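PDB 6NX5: pumilio domain-containing protein C56F2.08c from Schizosaccharomyces pombe, which probably binds AU-rich regions in mRNA 3' untranslated regions and is represented here by its N-terminal RNA recognition motif (RRM) domain. Local coordinates for residues A[27-32]-A[44-48]; A[56-60]-A[71-75]. The contacts are given in a common frame with arbitrary orientation. Numbering follows the deposited sequence.

Contact 1: residues A[27-32]-A[44-48]; sequences YGNVKD and VSYES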
ATOM      1  N   TYR A  27      -6.746   4.761  17.115  1.00 18.26           N
ATOM      2  CA  TYR A  27      -7.986   5.013  16.390  1.00 21.13           C
ATOM      3  C   TYR A  27      -8.811   3.764  16.123  1.00 22.13           C
ATOM      4  O   TYR A  27      -9.917   3.867  15.581  1.00 19.83           O
ATOM      5  CB  TYR A  27      -7.664   5.733  15.076  1.00 23.59           C
ATOM      6  CG  TYR A  27      -6.795   6.926  15.346  1.00 21.06           C
ATOM      7  CD1 TYR A  27      -7.330   8.083  15.896  1.00 27.49           C
ATOM      8  CD2 TYR A  27      -5.426   6.876  15.122  1.00 26.62           C
ATOM      9  CE1 TYR A  27      -6.528   9.177  16.182  1.00 24.37           C
ATOM     10  CE2 TYR A  27      -4.623   7.961  15.396  1.00 28.79           C
ATOM     11  CZ  TYR A  27      -5.176   9.106  15.923  1.00 30.62           C
ATOM     12  OH  TYR A  27      -4.370  10.185  16.197  1.00 33.35           O
ATOM     13  N   GLY A  28      -8.324   2.596  16.497  1.00 14.60           N
ATOM     14  CA  GLY A  28      -9.079   1.386  16.260  1.00 13.89           C
ATOM     15  C   GLY A  28      -8.187   0.166  16.356  1.00 17.31           C
ATOM     16  O   GLY A  28      -7.046   0.237  16.818  1.00 23.17           O
ATOM     17  N   ASN A  29      -8.750  -0.962  15.920  1.00 21.75           N
ATOM     18  CA  ASN A  29      -8.067  -2.253  15.991  1.00 24.29           C
ATOM     19  C   ASN A  29      -7.253  -2.421  14.714  1.00 16.94           C
ATOM     20  O   ASN A  29      -7.802  -2.718  13.655  1.00 21.33           O
ATOM     21  CB  ASN A  29      -9.067  -3.392  16.160  1.00 26.37           C
ATOM     22  CG  ASN A  29      -9.823  -3.322  17.479  1.00 44.07           C
ATOM     23  OD1 ASN A  29     -11.048  -3.183  17.495  1.00 49.31           O
ATOM     24  ND2 ASN A  29      -9.097  -3.419  18.592  1.00 46.81           N
ATOM     25  N   VAL A  30      -5.936  -2.232  14.813  1.00 20.26           N
ATOM     26  CA  VAL A  30      -5.078  -2.420  13.648  1.00 15.33           C
ATOM     27  C   VAL A  30      -5.039  -3.898  13.286  1.00 19.46           C
ATOM     28  O   VAL A  30      -4.709  -4.750  14.124  1.00 22.56           O
ATOM     29  CB  VAL A  30      -3.668  -1.887  13.923  1.00 15.02           C
ATOM     30  CG1 VAL A  30      -2.733  -2.205  12.752  1.00 18.71           C
ATOM     31  CG2 VAL A  30      -3.711  -0.385  14.212  1.00 15.16           C
ATOM     32  N   LYS A  31      -5.350  -4.207  12.032  1.00 13.29           N
ATOM     33  CA  LYS A  31      -5.448  -5.594  11.591  1.00 17.77           C
ATOM     34  C   LYS A  31      -4.114  -6.143  11.115  1.00 20.92           C
ATOM     35  O   LYS A  31      -3.808  -7.315  11.357  1.00 23.34           O
ATOM     36  CB  LYS A  31      -6.490  -5.724  10.471  1.00 22.06           C
ATOM     37  CG  LYS A  31      -7.027  -7.140  10.256  1.00 28.94           C
ATOM     38  CD  LYS A  31      -6.224  -7.913   9.228  1.00 42.68           C
ATOM     39  CE  LYS A  31      -6.571  -9.399   9.247  1.00 50.42           C
ATOM     40  NZ  LYS A  31      -5.546 -10.243   8.554  1.00 52.68           N
ATOM     41  N   ASP A  32      -3.310  -5.317  10.452  1.00 14.40           N
ATOM     42  CA  ASP A  32      -2.042  -5.755   9.893  1.00 14.48           C
ATOM     43  C   ASP A  32      -1.232  -4.511   9.595  1.00 11.92           C
ATOM     44  O   ASP A  32      -1.791  -3.425   9.405  1.00 11.43           O
ATOM     45  CB  ASP A  32      -2.234  -6.575   8.612  1.00 20.33           C
ATOM     46  CG  ASP A  32      -2.459  -8.048   8.881  1.00 30.86           C
ATOM     47  OD1 ASP A  32      -1.712  -8.636   9.690  1.00 35.52           O
ATOM     48  OD2 ASP A  32      -3.405  -8.611   8.297  1.00 32.97           O
ATOM     49  N   VAL A  44      -1.069   0.179   6.563  1.00 10.34           N
ATOM     50  CA  VAL A  44      -1.765  -0.129   7.804  1.00 10.81           C
ATOM     51  C   VAL A  44      -3.192  -0.494   7.447  1.00 11.34           C
ATOM     52  O   VAL A  44      -3.844   0.230   6.683  1.00 12.59           O
ATOM     53  CB  VAL A  44      -1.770   1.061   8.778  1.00 14.42           C
ATOM     54  CG1 VAL A  44      -2.523   0.694  10.046  1.00 16.24           C
ATOM     55  CG2 VAL A  44      -0.358   1.535   9.082  1.00 14.79           C
ATOM     56  N   SER A  45      -3.684  -1.607   7.983  1.00 10.95           N
ATOM     57  CA  SER A  45      -5.041  -2.049   7.704  0.52 10.44           C
ATOM     58  C   SER A  45      -5.905  -2.013   8.955  1.00 11.70           C
ATOM     59  O   SER A  45      -5.449  -2.340  10.057  1.00 14.27           O
ATOM     60  CB  SER A  45      -5.063  -3.465   7.110  0.52 11.49           C
ATOM     61  OG  SER A  45      -4.715  -4.433   8.078  0.52 15.61           O
ATOM     62  N   TYR A  46      -7.156  -1.602   8.758  1.00  9.37           N
ATOM     63  CA  TYR A  46      -8.241  -1.723   9.720  1.00 10.12           C
ATOM     64  C   TYR A  46      -9.377  -2.497   9.075  1.00 11.39           C
ATOM     65  O   TYR A  46      -9.694  -2.284   7.896  1.00 11.47           O
ATOM     66  CB  TYR A  46      -8.806  -0.372  10.131  1.00 12.33           C
ATOM     67  CG  TYR A  46      -7.899   0.565  10.864  1.00 10.59           C
ATOM     68  CD1 TYR A  46      -7.241   1.579  10.185  1.00 13.91           C
ATOM     69  CD2 TYR A  46      -7.771   0.513  12.256  1.00 11.78           C
ATOM     70  CE1 TYR A  46      -6.438   2.494  10.855  1.00 14.25           C
ATOM     71  CE2 TYR A  46      -6.960   1.434  12.937  1.00 14.43           C
ATOM     72  CZ  TYR A  46      -6.305   2.414  12.236  1.00 14.66           C
ATOM     73  OH  TYR A  46      -5.507   3.322  12.893  1.00 16.44           O
ATOM     74  N   GLU A  47     -10.056  -3.337   9.853  1.00 13.24           N
ATOM     75  CA  GLU A  47     -11.253  -3.972   9.314  1.00 16.39           C
ATOM     76  C   GLU A  47     -12.361  -2.947   9.079  1.00 12.23           C
ATOM     77  O   GLU A  47     -13.071  -3.023   8.071  1.00 18.61           O
ATOM     78  CB  GLU A  47     -11.734  -5.091  10.241  1.00 22.88           C
ATOM     79  CG  GLU A  47     -12.781  -6.006   9.627  1.00 32.17           C
ATOM     80  CD  GLU A  47     -12.194  -7.052   8.691  1.00 45.17           C
ATOM     81  OE1 GLU A  47     -12.624  -8.224   8.764  1.00 44.09           O
ATOM     82  OE2 GLU A  47     -11.307  -6.706   7.881  1.00 48.89           O
ATOM     83  N   SER A  48     -12.498  -1.951   9.963  1.00 11.82           N
ATOM     84  CA  SER A  48     -13.582  -0.966   9.877  1.00 10.64           C
ATOM     85  C   SER A  48     -13.175   0.271   9.097  1.00  8.80           C
ATOM     86  O   SER A  48     -12.174   0.921   9.430  1.00  9.47           O
ATOM     87  CB  SER A  48     -14.069  -0.522  11.262  1.00 16.22           C
ATOM     88  OG  SER A  48     -14.305  -1.636  12.105  1.00 34.20           O
TER
HETATM   89  O   HOH W   1      -9.368  -4.144  12.398  1.00 22.00           O
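The Tyr46 ring packs against the turn that leads into the neighbouring strand. Gly28 C sits near the ring plane at its edge, 3.8 Å from Tyr46 CE2, and Val30 CG2 lies 3.9 Å from the same CE2. Beyond the ring, Tyr46 OH is 3.9 Å from Tyr27 CB and is hydrogen-bonded to the carbonyl of Phe24. A side chain at Gly28 would not fit: its CB would fall 3.4 Å from Tyr46 CE2 and jam against the carbonyl oxygen of Tyr27. Val30 CG1 meets Val44 CG1 at 4.0 Å, and both valines also touch Phe24, so this apolar pair packs against helix 17-24. Strands 30-35 and 42-46 form the beta hairpin of the RRM beta-alpha-beta-beta-alpha-beta fold, with 30-35 at the sheet edge. Their short segments run at 122°, well short of antiparallel, and the hydrogen bonds fit a classic beta bulge: Lys31 N donates to Ser45 O (2.7 Å, 166°), whereas Ser45 N donates to Asp32 O (3.0 Å, 166°), setting two residues opposite one. Lys31 has the helical phi/psi of -88/-37 expected at the first bulge position. Its NZ forms a salt bridge with Asp32 OD2 at 2.7 Å. Just beyond the paired strands, a water bridges the two segments, donating to Asn29 O (2.5 Å) and accepting from Glu47 N (2.8 Å).

Contact 2: residues A[56-60]-A[71-75]; sequences RDALH and VQVML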
ATOM      1  N   ARG A  56      -6.963   8.489   9.344  1.00 11.71           N
ATOM      2  CA  ARG A  56      -6.453   9.323   8.262  1.00 11.87           C
ATOM      3  C   ARG A  56      -6.648  10.802   8.579  1.00 12.60           C
ATOM      4  O   ARG A  56      -5.733  11.613   8.406  1.00 13.31           O
ATOM      5  CB  ARG A  56      -7.154   8.932   6.952  1.00 12.81           C
ATOM      6  CG  ARG A  56      -6.515   9.499   5.679  1.00 15.16           C
ATOM      7  CD  ARG A  56      -6.962  10.922   5.351  1.00 13.14           C
ATOM      8  NE  ARG A  56      -8.384  11.127   5.619  1.00 15.19           N
ATOM      9  CZ  ARG A  56      -9.361  10.780   4.790  1.00 13.02           C
ATOM     10  NH1 ARG A  56      -9.087  10.233   3.621  1.00 12.35           N
ATOM     11  NH2 ARG A  56     -10.618  10.990   5.130  1.00 14.08           N
ATOM     12  N   ASP A  57      -7.846  11.173   9.031  1.00 12.49           N
ATOM     13  CA  ASP A  57      -8.115  12.566   9.382  1.00 13.23           C
ATOM     14  C   ASP A  57      -7.231  13.030  10.526  1.00 14.24           C
ATOM     15  O   ASP A  57      -6.804  14.195  10.564  1.00 15.95           O
ATOM     16  CB  ASP A  57      -9.575  12.730   9.796  1.00 12.96           C
ATOM     17  CG  ASP A  57     -10.523  12.678   8.631  1.00 14.05           C
ATOM     18  OD1 ASP A  57     -11.743  12.690   8.883  1.00 16.78           O
ATOM     19  OD2 ASP A  57     -10.056  12.614   7.476  1.00 16.06           O
ATOM     20  N   ALA A  58      -6.984  12.154  11.500  1.00 14.28           N
ATOM     21  CA  ALA A  58      -6.206  12.577  12.662  1.00 15.30           C
ATOM     22  C   ALA A  58      -4.720  12.720  12.350  1.00 15.85           C
ATOM     23  O   ALA A  58      -4.038  13.537  12.979  1.00 18.22           O
ATOM     24  CB  ALA A  58      -6.404  11.597  13.807  1.00 15.30           C
ATOM     25  N   LEU A  59      -4.202  11.947  11.394  1.00 15.63           N
ATOM     26  CA  LEU A  59      -2.765  11.857  11.202  1.00 15.82           C
ATOM     27  C   LEU A  59      -2.259  12.455   9.903  1.00 15.85           C
ATOM     28  O   LEU A  59      -1.077  12.816   9.848  1.00 19.16           O
ATOM     29  CB  LEU A  59      -2.307  10.392  11.278  1.00 15.36           C
ATOM     30  CG  LEU A  59      -2.486   9.731  12.646  1.00 15.56           C
ATOM     31  CD1 LEU A  59      -2.213   8.222  12.569  1.00 19.59           C
ATOM     32  CD2 LEU A  59      -1.598  10.393  13.700  1.00 21.72           C
ATOM     33  N   HIS A  60      -3.087  12.574   8.868  1.00 15.13           N
ATOM     34  CA  HIS A  60      -2.580  13.056   7.590  1.00 15.18           C
ATOM     35  C   HIS A  60      -2.108  14.496   7.719  1.00 19.92           C
ATOM     36  O   HIS A  60      -2.821  15.349   8.257  1.00 20.58           O
ATOM     37  CB  HIS A  60      -3.632  12.968   6.491  1.00 16.68           C
ATOM     38  CG  HIS A  60      -3.183  13.573   5.196  1.00 20.01           C
ATOM     39  ND1 HIS A  60      -2.074  13.118   4.509  1.00 18.64           N
ATOM     40  CD2 HIS A  60      -3.678  14.604   4.470  1.00 19.90           C
ATOM     41  CE1 HIS A  60      -1.915  13.837   3.411  1.00 22.77           C
ATOM     42  NE2 HIS A  60      -2.876  14.743   3.362  1.00 20.51           N
ATOM     43  N   VAL A  71       3.716  13.719   8.589  1.00 19.33           N
ATOM     44  CA  VAL A  71       3.451  12.393   8.028  1.00 18.27           C
ATOM     45  C   VAL A  71       2.289  12.493   7.049  1.00 21.49           C
ATOM     46  O   VAL A  71       1.384  13.318   7.198  1.00 19.44           O
ATOM     47  CB  VAL A  71       3.159  11.364   9.143  1.00 27.46           C
ATOM     48  CG1 VAL A  71       1.903  11.734   9.916  1.00 34.84           C
ATOM     49  CG2 VAL A  71       3.005   9.953   8.567  1.00 25.92           C
ATOM     50  N   GLN A  72       2.307  11.635   6.039  1.00 18.60           N
ATOM     51  CA  GLN A  72       1.231  11.553   5.063  1.00 15.60           C
ATOM     52  C   GLN A  72       0.488  10.243   5.247  1.00 14.57           C
ATOM     53  O   GLN A  72       1.119   9.196   5.435  1.00 14.48           O
ATOM     54  CB  GLN A  72       1.781  11.630   3.639  1.00 17.85           C
ATOM     55  CG  GLN A  72       2.631  12.868   3.381  1.00 35.66           C
ATOM     56  CD  GLN A  72       1.888  14.139   3.717  1.00 46.33           C
ATOM     57  OE1 GLN A  72       0.898  14.471   3.068  1.00 52.18           O
ATOM     58  NE2 GLN A  72       2.367  14.870   4.718  1.00 45.85           N
ATOM     59  N   VAL A  73      -0.843  10.307   5.219  1.00 13.89           N
ATOM     60  CA  VAL A  73      -1.694   9.119   5.329  1.00 12.92           C
ATOM     61  C   VAL A  73      -2.765   9.202   4.253  1.00 12.48           C
ATOM     62  O   VAL A  73      -3.540  10.168   4.221  1.00 13.07           O
ATOM     63  CB  VAL A  73      -2.337   8.984   6.721  1.00 12.98           C
ATOM     64  CG1 VAL A  73      -3.200   7.706   6.785  1.00 12.03           C
ATOM     65  CG2 VAL A  73      -1.255   8.979   7.824  1.00 15.70           C
ATOM     66  N   MET A  74      -2.831   8.176   3.393  1.00 11.37           N
ATOM     67  CA  MET A  74      -3.781   8.134   2.291  1.00 10.62           C
ATOM     68  C   MET A  74      -4.657   6.903   2.445  1.00  9.73           C
ATOM     69  O   MET A  74      -4.146   5.784   2.580  1.00 11.08           O
ATOM     70  CB  MET A  74      -3.059   8.123   0.948  1.00 17.78           C
ATOM     71  CG  MET A  74      -2.266   9.388   0.688  1.00 28.09           C
ATOM     72  SD  MET A  74      -0.731   9.119  -0.232  1.00 41.04           S
ATOM     73  CE  MET A  74      -1.337   8.280  -1.695  1.00 44.87           C
ATOM     74  N   LEU A  75      -5.961   7.117   2.446  1.00  9.27           N
ATOM     75  CA  LEU A  75      -6.915   6.019   2.516  1.00  8.45           C
ATOM     76  C   LEU A  75      -7.180   5.491   1.113  1.00  9.92           C
ATOM     77  O   LEU A  75      -7.661   6.232   0.245  1.00 10.96           O
ATOM     78  CB  LEU A  75      -8.197   6.519   3.184  1.00  8.37           C
ATOM     79  CG  LEU A  75      -9.413   5.616   3.153  1.00 10.18           C
ATOM     80  CD1 LEU A  75      -9.123   4.301   3.860  1.00  8.34           C
ATOM     81  CD2 LEU A  75     -10.561   6.360   3.827  1.00 11.43           C
TER
HETATM   82  O   HOH W   2      -6.754   9.919   1.876  1.00 13.46           O
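Val71 leads into strand 72-75, the last strand of the RRM beta-alpha-beta-beta-alpha-beta fold, which lies against the C-terminal end of the second helix, 49-59. Its CG1 lies 3.2 Å from Leu59 O, against the helix end. Gln72 directs its CA-to-CB bond away, yet its side chain curls back until OE1 is 2.9 Å from His60 CE1. Val73 points at the helix: CG2 packs on Leu59 CB at 3.9 Å and CG1 on Arg56 CG, also at 3.9 Å. Its N donates to His60 ND1 (3.1 Å, 169°), which shows ND1 acting as the acceptor. Gln72 and Met74 bond the backbone of strand 4-9, so the imidazole fills a position on the outer edge of the sheet. Met74 turns away and packs on Leu36 of the second subunit. Leu75 returns to the helix side, its CB 3.8 Å from Arg56 NH1. That guanidinium is held by Asp57 OD2, 2.9 Å from Arg56 NH2, while a water accepts from both Arg56 NH1 (2.9 Å) and Leu75 N (3.0 Å).

The contacts follow each other in series along the chain, contact 1 closing before contact 2 opens, and strand 42-46 is followed by helix 49-59. Their centres lie 14 Å apart. Both reach the same four-stranded sheet, ordered 30-35, 42-46, 4-9, 72-75: contact 1 takes in one outer strand and its neighbour, contact 2 the opposite outer strand. Phe24 of helix 17-24 packs on side chains of both. Tyr27 joins them directly, with CE1 3.4 Å from Ala58 CB and CE2 3.7 Å from Leu59 CD1. Both helices pack on one face of the sheet; the opposite face is the usual RNA-binding surface of RRMs, and probably serves that role here.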